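Cysteine synthase (Helicobacter pylori, PDB 6AHI) catalyses, with pyridoxal 5'-phosphate as cofactor, L-cysteine formation from O-acetyl-L-serine and hydrogen sulfide, and has O-acetylserine-dependent cystathionine beta-synthase activity. Local coordinates at residues S181-A186 against F232-I238; S209-G213 against G240-I244; T173-I179 against A198-V204; R48-Y52 against A154-L160; E220-I224 against S266-A270. All blocks are in the same frame, centred on the assembly; numbering follows the deposited sequence.

Interaction 3 pairs two neighbouring parallel strands inside the mixed sheet, and interactions 1, 2 and 5 touch it. Interaction 1 involves the start of the helix that connects those strands, with its centre about 10 Å from that of interaction 3; F185 O meets F175 CE2 at 3.6 Å. Interaction 2 adds the edge strand, where E242 N lies 2.9 Å from G203 O. Interactions 1 and 5 approach the cofactor from different ends: S181, G182 and T184 hold its phosphate, while S267 bonds the pyridine nitrogen. The centres of these two contacts are about 18 Å apart. Interaction 4 stands apart from the strand pair but reaches the phosphate loop through Y156, whose CZ is 3.4 Å from T184 OG1.

Interaction 1 of 5, residues S181-A186 against F232-I238; sequences SGGTFA and FFENLDI
The loop S181-G182 runs into the first turn of helix 183-195, with G182 as N-cap, and packs against the irregular segment F232-I238, in which F233 to L236 form a type I beta turn. The closest CA pair is A186 with F232, 6.3 Å apart. S181 takes the p rotamer, so that its OG accepts from G183 N at 3.3 Å in an ST turn. G182 has phi/psi of 98/-5, where a CB would jam against S181 O and crowd F233 CZ. F185 (t, chi2 64°) presents its ring edge to the face of F233 (m, chi2 -10°) in an offset edge-to-face pair, with centroids 5.7 Å apart and planes at 83°. F185 CE2 also meets I238 CD1 at 3.8 Å. F232 is m as well and places CD2 3.4 Å from S181 O, near the plane of the ring. A186 CB lies 3.8 Å from F232 CB, 4.0 Å from F233 CE1 and 4.0 Å from L236 CD1. No hydrogen bond crosses the contact. The glycine-rich turn is the phosphate-binding loop of the cofactor: S181 OG, G182 N and T184 OG1 bond the phosphate of the pyridoxal-phosphate lysine at position 46, and S181 OG is also hydrogen-bonded to N152 ND2. Among its neighbours, F232 leans on helix 151-158 through N152 and P153, while F185 and L236 rest on L201 of strand 200-206.

Interaction 2 of 5, residues S209-G213 against G240-I244; sequences SILNG and GFETI
This is a surface contact at the edge of the mixed beta sheet, where the loop following strand 200-206 folds back beside strand 240-244, the outermost strand on that side. I210 to G213 form a type I beta turn closed by G213 N to I210 O at 2.8 Å, and G213 then turns to positive phi (87/-4). The partner is extended, with F241 at -115/146 and T243 at -98/119. N212 and F241 form the closest CA pair, at 6.4 Å. Along the strand the side chains alternate: F241 and T243 have CB directed toward the turn, whereas E242 points away and forms a salt bridge with R281 on helix 266-281. F241 is m (chi2 -73°), and its ring receives L211 CB over one face, a CH-pi contact 3.9 Å from the centroid and 17° off the normal. L211 is m with chi2 trans, and its CD1 is 3.7 Å from F241 CD1. The turn is also tied to the end of strand 200-206, because E205 accepts from the backbone N of L211 and bonds S209 OG and T243 OG1. The polar link across the segments comes from one amide: N212, with chi1 -89°, directs ND2 to the strand, donating to the backbone F241 O at 2.8 Å and to the hydroxyl T243 OG1 at 3.3 Å.

Interaction 3 of 5, residues T173-I179 against A198-V204; sequences TSFVAGI and AIRLIGV
V176, in the t rotamer, overlaps V204 on the neighbouring strand, CG1 to CG2 3.5 Å, and its CG2 lies 4.0 Å from I202 CB. Strands 174-178 and 200-206 are the parallel pair of a beta-alpha-beta crossover whose helix is 183-195. The axes of 174-178 and 200-204 approach to 4.5 Å at 18°. S174 pairs with R200, F175 with L201, V176 with I202, A177 with G203 and G178 with V204. The ladder runs R200 N to T173 O (2.9 Å), F175 N to R200 O (2.8 Å), I202 N to F175 O (2.9 Å), A177 N to I202 O (3.1 Å), V204 N to A177 O (2.8 Å) and I179 N to V204 O (3.0 Å). S174, V176, R200, I202 and V204 share the face under helix 266-281, where E278 binds both S174 OG and R200. On the other face F175 (t) and L201 (m) meet helix 183-195, with F175 CB 4.1 Å from L201 CD2. At the C-terminal end of the ladder, I179 CD1 folds back to G203 CA at 3.5 Å, where a CB on G203 would clash. At the opposite end a water donates to T173 O and to A198 O, each 2.7 Å away.

Interaction 4 of 5, residues R48-Y52 against A154-L160; sequences RLGQY and AAYYHTL
R48 opens helix 48-60 and is extended (m, t, t), so that its CD comes 3.8 Å from T159 OG1 and L160 CD1 sits over one face of its guanidinium, 3.7 Å from R48 NE. The charge is met by salt bridges to E37 and E163. L49 (t, p) follows, with CD1 3.9 Å from A155 CB and CB 3.5 Å from Y156 OH; its CA is also the closest to the other segment, 5.4 Å from A155 CA. One turn after R48, Y52 (t, chi2 84°) lays its ring over A155: A155 CA is 3.6 Å from the centroid of the Y52 ring and 20° off the normal, a CH-pi contact, and Y52 CB is 3.5 Å from A155 CB. Y52 OH approaches H158 CD2 at 3.3 Å, the two rings lying rim to rim. The axes of the portions 154-158 and 48-52 cross at 97°, 8.9 Å apart. T159 OG1 (p) donates to A155 O at 2.6 Å. Y156 (m) also touches T184 of the phosphate-binding loop, which places this crossing next to the cofactor site. With no hydrogen bond between them, the segments meet by van der Waals, apolar and CH-pi packing, against A155 and along the stem of R48.

Interaction 5 of 5, residues E220-I224 against S266-A270; sequences EIEGI and SSSGA
E220-I224 is an irregular, largely extended loop (E222 at -112/131), broken at G223 by phi/psi of 112/-24, and it lies beside the first turn of helix 266-281, where A270 N bonds S266 O at 2.9 Å. The nearest CA pairs are I221 with S266 (5.4 Å) and E222 with S267 (6.0 Å). This helix start forms part of the pyridoxal-phosphate site of a fold type II enzyme: S267 OG hydrogen-bonds N1 of the cofactor carried at position 46. S266 (p) uses its OG to accept from E222 N at 3.1 Å. A water joins the backbones as well, donating to E222 O (2.8 Å) and accepting from S267 N (3.1 Å). S267 CB packs 3.4 Å from E222 O and 4.0 Å from I224 CG2. One turn further along the helix from S266, I221 (m, t) and I224 (p, t) both pack on A270, whose CB is 4.1 Å from I221 CD1 and 3.9 Å from I224 CD1.

Interaction 1 of 5, residues S181-A186 against F232-I238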
# COMPACT_ATOMS: atom_id res chain seq x y z
N SER A 181 7.07 -4.49 -20.83
CA SER A 181 7.30 -3.64 -22.01
C SER A 181 8.81 -3.48 -22.22
O SER A 181 9.27 -3.26 -23.30
CB SER A 181 6.66 -2.30 -21.83
OG SER A 181 7.26 -1.63 -20.72
N GLY A 182 9.59 -3.52 -21.12
CA GLY A 182 11.02 -3.27 -21.18
C GLY A 182 11.41 -1.85 -20.80
O GLY A 182 12.58 -1.54 -20.77
N GLY A 183 10.44 -0.96 -20.55
CA GLY A 183 10.73 0.45 -20.25
C GLY A 183 11.53 0.64 -18.96
O GLY A 183 12.51 1.37 -18.93
N THR A 184 11.08 0.03 -17.86
CA THR A 184 11.76 0.18 -16.55
C THR A 184 13.24 -0.20 -16.69
O THR A 184 14.14 0.58 -16.30
CB THR A 184 11.13 -0.67 -15.45
OG1 THR A 184 9.77 -0.29 -15.27
CG2 THR A 184 11.81 -0.50 -14.11
N PHE A 185 13.46 -1.40 -17.25
CA PHE A 185 14.79 -1.95 -17.41
C PHE A 185 15.64 -1.05 -18.30
O PHE A 185 16.74 -0.64 -17.92
CB PHE A 185 14.72 -3.37 -17.97
CG PHE A 185 16.05 -4.00 -18.25
CD1 PHE A 185 16.92 -4.26 -17.22
CD2 PHE A 185 16.43 -4.34 -19.54
CE1 PHE A 185 18.16 -4.83 -17.47
CE2 PHE A 185 17.66 -4.92 -19.79
CZ PHE A 185 18.51 -5.19 -18.74
N ALA A 186 15.13 -0.70 -19.48
CA ALA A 186 15.90 0.03 -20.47
C ALA A 186 16.23 1.46 -20.00
O ALA A 186 17.32 1.95 -20.26
CB ALA A 186 15.16 0.08 -21.79
N PHE A 232 13.18 -1.47 -27.22
CA PHE A 232 13.87 -0.45 -26.39
C PHE A 232 15.34 -0.79 -26.14
O PHE A 232 16.03 0.02 -25.55
CB PHE A 232 13.17 -0.25 -25.04
CG PHE A 232 11.76 0.26 -25.16
CD1 PHE A 232 11.47 1.38 -25.93
CD2 PHE A 232 10.71 -0.39 -24.53
CE1 PHE A 232 10.17 1.84 -26.05
CE2 PHE A 232 9.41 0.07 -24.64
CZ PHE A 232 9.14 1.19 -25.40
N PHE A 233 15.79 -1.94 -26.63
CA PHE A 233 17.05 -2.53 -26.23
C PHE A 233 18.17 -2.31 -27.25
O PHE A 233 19.27 -2.79 -27.02
CB PHE A 233 16.89 -4.02 -25.96
CG PHE A 233 15.99 -4.38 -24.80
CD1 PHE A 233 15.52 -3.42 -23.92
CD2 PHE A 233 15.60 -5.69 -24.60
CE1 PHE A 233 14.69 -3.76 -22.87
CE2 PHE A 233 14.76 -6.04 -23.56
CZ PHE A 233 14.30 -5.07 -22.69
N GLU A 234 17.91 -1.56 -28.33
CA GLU A 234 18.82 -1.41 -29.47
C GLU A 234 20.23 -0.97 -29.05
O GLU A 234 21.18 -1.49 -29.59
CB GLU A 234 18.21 -0.44 -30.49
CG GLU A 234 19.11 -0.17 -31.69
CD GLU A 234 18.49 0.68 -32.79
OE1 GLU A 234 17.54 1.46 -32.50
OE2 GLU A 234 18.94 0.54 -33.95
N ASN A 235 20.38 -0.04 -28.10
CA ASN A 235 21.71 0.54 -27.82
C ASN A 235 22.12 0.23 -26.38
O ASN A 235 22.82 1.00 -25.73
CB ASN A 235 21.76 2.04 -28.07
CG ASN A 235 21.59 2.39 -29.53
OD1 ASN A 235 22.19 1.78 -30.43
ND2 ASN A 235 20.74 3.38 -29.79
N LEU A 236 21.69 -0.93 -25.89
CA LEU A 236 22.02 -1.40 -24.56
C LEU A 236 22.95 -2.60 -24.67
O LEU A 236 22.69 -3.53 -25.43
CB LEU A 236 20.75 -1.83 -23.83
CG LEU A 236 20.01 -0.75 -23.07
CD1 LEU A 236 18.86 -1.37 -22.32
CD2 LEU A 236 20.95 -0.00 -22.13
N ASP A 237 23.98 -2.61 -23.84
CA ASP A 237 24.86 -3.73 -23.75
C ASP A 237 24.33 -4.64 -22.64
O ASP A 237 24.64 -4.40 -21.49
CB ASP A 237 26.28 -3.22 -23.50
CG ASP A 237 27.38 -4.26 -23.61
OD1 ASP A 237 27.06 -5.44 -23.88
OD2 ASP A 237 28.55 -3.86 -23.43
N ILE A 238 23.47 -5.61 -22.98
CA ILE A 238 22.82 -6.47 -21.98
C ILE A 238 23.68 -7.72 -21.77
O ILE A 238 24.09 -8.35 -22.72
CB ILE A 238 21.37 -6.83 -22.40
CG1 ILE A 238 20.50 -5.57 -22.45
CG2 ILE A 238 20.77 -7.88 -21.45
CD1 ILE A 238 19.20 -5.75 -23.18

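Interaction 2 of 5, residues S209-G213 against G240-I244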
# COMPACT_ATOMS: atom_id res chain seq x y z
N SER A 209 8.43 -16.96 -21.69
CA SER A 209 8.90 -15.76 -22.39
C SER A 209 10.06 -16.18 -23.32
O SER A 209 10.67 -17.21 -23.09
CB SER A 209 9.30 -14.72 -21.35
OG SER A 209 9.58 -13.46 -21.92
N ILE A 210 10.41 -15.36 -24.32
CA ILE A 210 11.29 -15.84 -25.44
C ILE A 210 12.74 -15.30 -25.39
O ILE A 210 13.53 -15.66 -26.25
CB ILE A 210 10.64 -15.54 -26.81
CG1 ILE A 210 10.28 -14.06 -26.97
CG2 ILE A 210 9.45 -16.45 -27.03
CD1 ILE A 210 11.48 -13.13 -27.03
N LEU A 211 13.12 -14.48 -24.40
CA LEU A 211 14.39 -13.71 -24.51
C LEU A 211 15.61 -14.64 -24.50
O LEU A 211 16.61 -14.33 -25.14
CB LEU A 211 14.46 -12.65 -23.40
CG LEU A 211 13.53 -11.45 -23.59
CD1 LEU A 211 13.47 -10.57 -22.34
CD2 LEU A 211 13.93 -10.61 -24.79
N ASN A 212 15.53 -15.78 -23.80
CA ASN A 212 16.61 -16.80 -23.82
C ASN A 212 16.35 -17.89 -24.87
O ASN A 212 16.93 -18.98 -24.78
CB ASN A 212 16.83 -17.44 -22.44
CG ASN A 212 17.82 -16.66 -21.62
OD1 ASN A 212 18.74 -16.09 -22.20
ND2 ASN A 212 17.65 -16.61 -20.30
N GLY A 213 15.48 -17.62 -25.85
CA GLY A 213 15.30 -18.53 -27.00
C GLY A 213 14.28 -19.62 -26.74
O GLY A 213 13.97 -20.37 -27.62
N GLY A 240 22.85 -10.50 -19.96
CA GLY A 240 22.08 -11.72 -19.95
C GLY A 240 20.64 -11.49 -19.56
O GLY A 240 20.27 -10.42 -19.15
N PHE A 241 19.82 -12.52 -19.82
CA PHE A 241 18.46 -12.65 -19.36
C PHE A 241 18.40 -13.85 -18.43
O PHE A 241 19.11 -14.84 -18.62
CB PHE A 241 17.48 -12.82 -20.51
CG PHE A 241 17.52 -11.67 -21.48
CD1 PHE A 241 16.98 -10.44 -21.15
CD2 PHE A 241 18.15 -11.80 -22.70
CE1 PHE A 241 17.07 -9.37 -22.02
CE2 PHE A 241 18.22 -10.73 -23.58
CZ PHE A 241 17.66 -9.52 -23.24
N GLU A 242 17.55 -13.75 -17.41
CA GLU A 242 17.33 -14.80 -16.46
C GLU A 242 15.86 -15.25 -16.60
O GLU A 242 14.96 -14.40 -16.46
CB GLU A 242 17.73 -14.27 -15.08
CG GLU A 242 17.90 -15.35 -14.03
CD GLU A 242 19.13 -16.24 -14.18
OE1 GLU A 242 20.25 -15.73 -14.07
OE2 GLU A 242 18.96 -17.46 -14.42
N THR A 243 15.65 -16.54 -16.88
CA THR A 243 14.31 -17.13 -17.01
C THR A 243 13.95 -17.80 -15.69
O THR A 243 14.64 -18.70 -15.25
CB THR A 243 14.23 -18.19 -18.12
OG1 THR A 243 14.71 -17.63 -19.34
CG2 THR A 243 12.82 -18.70 -18.34
N ILE A 244 12.86 -17.33 -15.07
CA ILE A 244 12.41 -17.80 -13.76
C ILE A 244 11.12 -18.59 -13.93
O ILE A 244 10.15 -18.11 -14.50
CB ILE A 244 12.23 -16.61 -12.81
CG1 ILE A 244 13.51 -15.78 -12.70
CG2 ILE A 244 11.73 -17.06 -11.45
CD1 ILE A 244 14.71 -16.54 -12.22

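Interaction 3 of 5, residues T173-I179 against A198-V204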
# COMPACT_ATOMS: atom_id res chain seq x y z
N THR A 173 27.42 -3.25 -8.94
CA THR A 173 28.06 -4.24 -9.76
C THR A 173 27.10 -4.66 -10.89
O THR A 173 27.53 -4.91 -12.03
CB THR A 173 28.45 -5.47 -8.93
OG1 THR A 173 29.08 -5.05 -7.72
CG2 THR A 173 29.34 -6.41 -9.71
N SER A 174 25.82 -4.76 -10.56
CA SER A 174 24.83 -5.30 -11.46
C SER A 174 23.46 -4.65 -11.19
O SER A 174 23.10 -4.30 -10.06
CB SER A 174 24.79 -6.81 -11.30
OG SER A 174 23.85 -7.36 -12.24
N PHE A 175 22.66 -4.57 -12.27
CA PHE A 175 21.28 -4.17 -12.28
C PHE A 175 20.46 -5.29 -12.90
O PHE A 175 20.69 -5.71 -14.02
CB PHE A 175 21.10 -2.87 -13.05
CG PHE A 175 19.67 -2.42 -13.23
CD1 PHE A 175 18.81 -2.36 -12.14
CD2 PHE A 175 19.17 -2.07 -14.48
CE1 PHE A 175 17.50 -1.94 -12.29
CE2 PHE A 175 17.86 -1.65 -14.63
CZ PHE A 175 17.02 -1.58 -13.53
N VAL A 176 19.50 -5.79 -12.12
CA VAL A 176 18.68 -6.91 -12.44
C VAL A 176 17.23 -6.45 -12.35
O VAL A 176 16.82 -6.02 -11.27
CB VAL A 176 18.93 -8.05 -11.44
CG1 VAL A 176 18.02 -9.24 -11.72
CG2 VAL A 176 20.40 -8.47 -11.42
N ALA A 177 16.46 -6.56 -13.45
CA ALA A 177 15.08 -6.07 -13.41
C ALA A 177 14.21 -6.87 -14.38
O ALA A 177 14.68 -7.28 -15.46
CB ALA A 177 15.04 -4.59 -13.75
N GLY A 178 12.96 -7.09 -13.97
CA GLY A 178 11.94 -7.71 -14.78
C GLY A 178 11.60 -6.87 -16.01
O GLY A 178 11.64 -5.63 -15.97
N ILE A 179 11.26 -7.57 -17.10
CA ILE A 179 10.88 -6.97 -18.37
C ILE A 179 9.46 -7.40 -18.70
O ILE A 179 9.18 -8.62 -18.77
CB ILE A 179 11.85 -7.39 -19.49
CG1 ILE A 179 13.23 -6.79 -19.28
CG2 ILE A 179 11.27 -7.06 -20.87
CD1 ILE A 179 14.32 -7.56 -19.95
N ALA A 198 30.94 0.10 -15.93
CA ALA A 198 31.22 -1.31 -15.69
C ALA A 198 29.98 -2.12 -15.26
O ALA A 198 30.11 -3.30 -15.03
CB ALA A 198 32.29 -1.42 -14.63
N ILE A 199 28.82 -1.50 -15.05
CA ILE A 199 27.70 -2.24 -14.44
C ILE A 199 27.22 -3.34 -15.41
O ILE A 199 27.18 -3.17 -16.62
CB ILE A 199 26.56 -1.30 -14.03
CG1 ILE A 199 25.60 -1.95 -13.03
CG2 ILE A 199 25.85 -0.77 -15.26
CD1 ILE A 199 24.55 -0.99 -12.51
N ARG A 200 26.85 -4.48 -14.84
CA ARG A 200 26.23 -5.59 -15.56
C ARG A 200 24.72 -5.35 -15.61
O ARG A 200 24.11 -4.82 -14.69
CB ARG A 200 26.56 -6.94 -14.89
CG ARG A 200 28.00 -7.40 -15.09
CD ARG A 200 28.39 -8.58 -14.21
NE ARG A 200 27.41 -9.67 -14.25
CZ ARG A 200 27.32 -10.62 -15.19
NH1 ARG A 200 28.12 -10.61 -16.24
NH2 ARG A 200 26.40 -11.56 -15.07
N LEU A 201 24.10 -5.74 -16.72
CA LEU A 201 22.67 -5.59 -16.93
C LEU A 201 22.04 -6.96 -17.21
O LEU A 201 22.41 -7.60 -18.20
CB LEU A 201 22.43 -4.70 -18.15
CG LEU A 201 22.98 -3.28 -18.09
CD1 LEU A 201 22.63 -2.54 -19.37
CD2 LEU A 201 22.43 -2.53 -16.89
N ILE A 202 21.09 -7.36 -16.35
CA ILE A 202 20.38 -8.63 -16.45
C ILE A 202 18.88 -8.36 -16.47
O ILE A 202 18.34 -7.81 -15.52
CB ILE A 202 20.71 -9.58 -15.29
CG1 ILE A 202 22.23 -9.77 -15.11
CG2 ILE A 202 19.94 -10.89 -15.46
CD1 ILE A 202 22.86 -10.70 -16.10
N GLY A 203 18.21 -8.77 -17.56
CA GLY A 203 16.76 -8.67 -17.70
C GLY A 203 16.12 -9.96 -17.22
O GLY A 203 16.69 -11.02 -17.37
N VAL A 204 14.94 -9.86 -16.60
CA VAL A 204 14.33 -11.01 -15.97
C VAL A 204 12.99 -11.28 -16.65
O VAL A 204 12.24 -10.36 -16.86
CB VAL A 204 14.17 -10.78 -14.47
CG1 VAL A 204 13.57 -11.98 -13.76
CG2 VAL A 204 15.50 -10.37 -13.84
O HOH W 1 30.10 -4.88 -12.89

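Interaction 4 of 5, residues R48-Y52 against A154-L160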
# COMPACT_ATOMS: atom_id res chain seq x y z
N ARG A 48 5.48 6.34 -11.61
CA ARG A 48 6.50 7.21 -12.19
C ARG A 48 6.24 7.46 -13.68
O ARG A 48 6.48 8.53 -14.17
CB ARG A 48 7.88 6.62 -12.00
CG ARG A 48 8.30 6.62 -10.53
CD ARG A 48 9.67 6.09 -10.40
NE ARG A 48 9.93 5.82 -9.00
CZ ARG A 48 10.60 6.63 -8.17
NH1 ARG A 48 10.89 7.88 -8.49
NH2 ARG A 48 10.98 6.15 -6.99
N LEU A 49 5.83 6.41 -14.39
CA LEU A 49 5.56 6.49 -15.84
C LEU A 49 4.37 7.44 -16.07
O LEU A 49 4.42 8.31 -16.93
CB LEU A 49 5.27 5.08 -16.38
CG LEU A 49 4.86 5.01 -17.85
CD1 LEU A 49 5.94 5.59 -18.74
CD2 LEU A 49 4.57 3.57 -18.26
N GLY A 50 3.32 7.26 -15.27
CA GLY A 50 2.13 8.05 -15.38
C GLY A 50 2.44 9.52 -15.18
O GLY A 50 2.00 10.37 -15.92
N GLN A 51 3.25 9.80 -14.17
CA GLN A 51 3.56 11.14 -13.80
C GLN A 51 4.39 11.80 -14.89
O GLN A 51 4.16 12.95 -15.22
CB GLN A 51 4.35 11.16 -12.50
CG GLN A 51 4.68 12.57 -12.05
CD GLN A 51 5.27 12.53 -10.67
OE1 GLN A 51 6.33 11.97 -10.46
NE2 GLN A 51 4.55 13.10 -9.71
N TYR A 52 5.33 11.04 -15.45
CA TYR A 52 6.21 11.55 -16.48
C TYR A 52 5.40 11.81 -17.77
O TYR A 52 5.57 12.87 -18.36
CB TYR A 52 7.39 10.61 -16.70
CG TYR A 52 8.39 11.10 -17.71
CD1 TYR A 52 9.39 11.99 -17.35
CD2 TYR A 52 8.33 10.70 -19.04
CE1 TYR A 52 10.30 12.46 -18.28
CE2 TYR A 52 9.24 11.15 -19.98
CZ TYR A 52 10.24 12.02 -19.59
OH TYR A 52 11.14 12.47 -20.50
N ALA A 154 12.22 6.61 -21.08
CA ALA A 154 12.68 7.95 -20.70
C ALA A 154 12.16 8.32 -19.31
O ALA A 154 12.87 9.03 -18.53
CB ALA A 154 12.25 9.00 -21.67
N ALA A 155 10.95 7.87 -19.00
CA ALA A 155 10.38 8.22 -17.67
C ALA A 155 11.31 7.76 -16.55
O ALA A 155 11.53 8.49 -15.53
CB ALA A 155 9.02 7.60 -17.51
N TYR A 156 11.83 6.54 -16.70
CA TYR A 156 12.64 5.94 -15.63
C TYR A 156 14.03 6.58 -15.61
O TYR A 156 14.62 6.81 -14.53
CB TYR A 156 12.65 4.42 -15.75
CG TYR A 156 11.27 3.84 -15.71
CD1 TYR A 156 10.58 3.72 -14.51
CD2 TYR A 156 10.61 3.49 -16.88
CE1 TYR A 156 9.28 3.25 -14.47
CE2 TYR A 156 9.32 2.99 -16.85
CZ TYR A 156 8.64 2.88 -15.64
OH TYR A 156 7.37 2.37 -15.60
N TYR A 157 14.54 6.86 -16.81
CA TYR A 157 15.79 7.54 -16.99
C TYR A 157 15.83 8.85 -16.21
O TYR A 157 16.86 9.20 -15.66
CB TYR A 157 16.05 7.77 -18.48
CG TYR A 157 17.34 8.50 -18.77
CD1 TYR A 157 18.53 7.82 -18.92
CD2 TYR A 157 17.36 9.88 -18.88
CE1 TYR A 157 19.72 8.50 -19.19
CE2 TYR A 157 18.53 10.57 -19.16
CZ TYR A 157 19.72 9.88 -19.29
OH TYR A 157 20.87 10.56 -19.55
N HIS A 158 14.70 9.57 -16.17
CA HIS A 158 14.62 10.94 -15.61
C HIS A 158 14.20 10.96 -14.13
O HIS A 158 14.40 11.98 -13.49
CB HIS A 158 13.70 11.81 -16.48
CG HIS A 158 14.35 12.27 -17.76
ND1 HIS A 158 15.44 13.11 -17.75
CD2 HIS A 158 14.10 12.02 -19.07
CE1 HIS A 158 15.82 13.37 -18.98
NE2 HIS A 158 15.03 12.70 -19.81
N THR A 159 13.61 9.88 -13.61
CA THR A 159 12.96 9.90 -12.28
C THR A 159 13.59 8.83 -11.38
O THR A 159 14.38 9.14 -10.50
CB THR A 159 11.43 9.75 -12.41
OG1 THR A 159 11.09 8.48 -12.99
CG2 THR A 159 10.82 10.86 -13.24
N LEU A 160 13.29 7.56 -11.67
CA LEU A 160 13.73 6.43 -10.85
C LEU A 160 15.27 6.37 -10.77
O LEU A 160 15.83 6.25 -9.70
CB LEU A 160 13.19 5.14 -11.47
CG LEU A 160 13.52 3.86 -10.71
CD1 LEU A 160 13.10 3.98 -9.26
CD2 LEU A 160 12.85 2.65 -11.36

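Interaction 5 of 5, residues E220-I224 against S266-A270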
# COMPACT_ATOMS: atom_id res chain seq x y z
N GLU A 220 2.10 -18.02 -14.80
CA GLU A 220 1.31 -17.39 -13.72
C GLU A 220 1.98 -16.09 -13.24
O GLU A 220 1.27 -15.21 -12.75
CB GLU A 220 1.09 -18.33 -12.53
CG GLU A 220 -0.03 -17.82 -11.61
CD GLU A 220 -0.45 -18.63 -10.39
OE1 GLU A 220 0.43 -19.04 -9.59
OE2 GLU A 220 -1.68 -18.82 -10.22
N ILE A 221 3.31 -15.97 -13.32
CA ILE A 221 3.94 -14.68 -12.91
C ILE A 221 3.28 -13.57 -13.72
O ILE A 221 3.12 -13.71 -14.92
CB ILE A 221 5.47 -14.68 -13.09
CG1 ILE A 221 6.15 -15.66 -12.12
CG2 ILE A 221 6.05 -13.27 -12.93
CD1 ILE A 221 7.56 -16.06 -12.50
N GLU A 222 2.92 -12.47 -13.04
CA GLU A 222 2.18 -11.37 -13.63
C GLU A 222 3.03 -10.10 -13.73
O GLU A 222 3.62 -9.65 -12.74
CB GLU A 222 0.97 -11.06 -12.76
CG GLU A 222 -0.00 -12.22 -12.64
CD GLU A 222 -1.48 -11.87 -12.67
OE1 GLU A 222 -1.82 -10.75 -13.11
OE2 GLU A 222 -2.27 -12.72 -12.25
N GLY A 223 3.03 -9.50 -14.92
CA GLY A 223 3.62 -8.19 -15.14
C GLY A 223 4.86 -8.24 -16.01
O GLY A 223 5.19 -7.26 -16.64
N ILE A 224 5.54 -9.40 -16.06
CA ILE A 224 6.74 -9.55 -16.85
C ILE A 224 6.52 -10.70 -17.83
O ILE A 224 5.66 -11.53 -17.63
CB ILE A 224 8.00 -9.78 -15.97
CG1 ILE A 224 7.88 -11.04 -15.11
CG2 ILE A 224 8.32 -8.56 -15.12
CD1 ILE A 224 9.17 -11.50 -14.50
N SER A 266 4.26 -11.24 -7.66
CA SER A 266 5.07 -12.34 -8.18
C SER A 266 6.23 -11.82 -9.06
O SER A 266 7.26 -12.48 -9.15
CB SER A 266 4.18 -13.32 -8.91
OG SER A 266 3.57 -12.68 -10.00
N SER A 267 6.09 -10.65 -9.69
CA SER A 267 7.17 -10.13 -10.54
C SER A 267 8.34 -9.63 -9.67
O SER A 267 9.48 -9.67 -10.12
CB SER A 267 6.72 -9.07 -11.49
OG SER A 267 6.42 -7.85 -10.84
N SER A 268 8.06 -9.23 -8.43
CA SER A 268 9.08 -8.92 -7.43
C SER A 268 9.82 -10.19 -6.97
O SER A 268 11.03 -10.19 -6.88
CB SER A 268 8.48 -8.18 -6.24
OG SER A 268 7.95 -6.92 -6.62
N GLY A 269 9.09 -11.25 -6.65
CA GLY A 269 9.71 -12.52 -6.31
C GLY A 269 10.61 -13.01 -7.43
O GLY A 269 11.70 -13.53 -7.18
N ALA A 270 10.15 -12.85 -8.69
CA ALA A 270 10.92 -13.30 -9.84
C ALA A 270 12.22 -12.49 -9.95
O ALA A 270 13.30 -13.06 -10.11
CB ALA A 270 10.13 -13.21 -11.12
O HOH W 2 3.54 -8.98 -9.98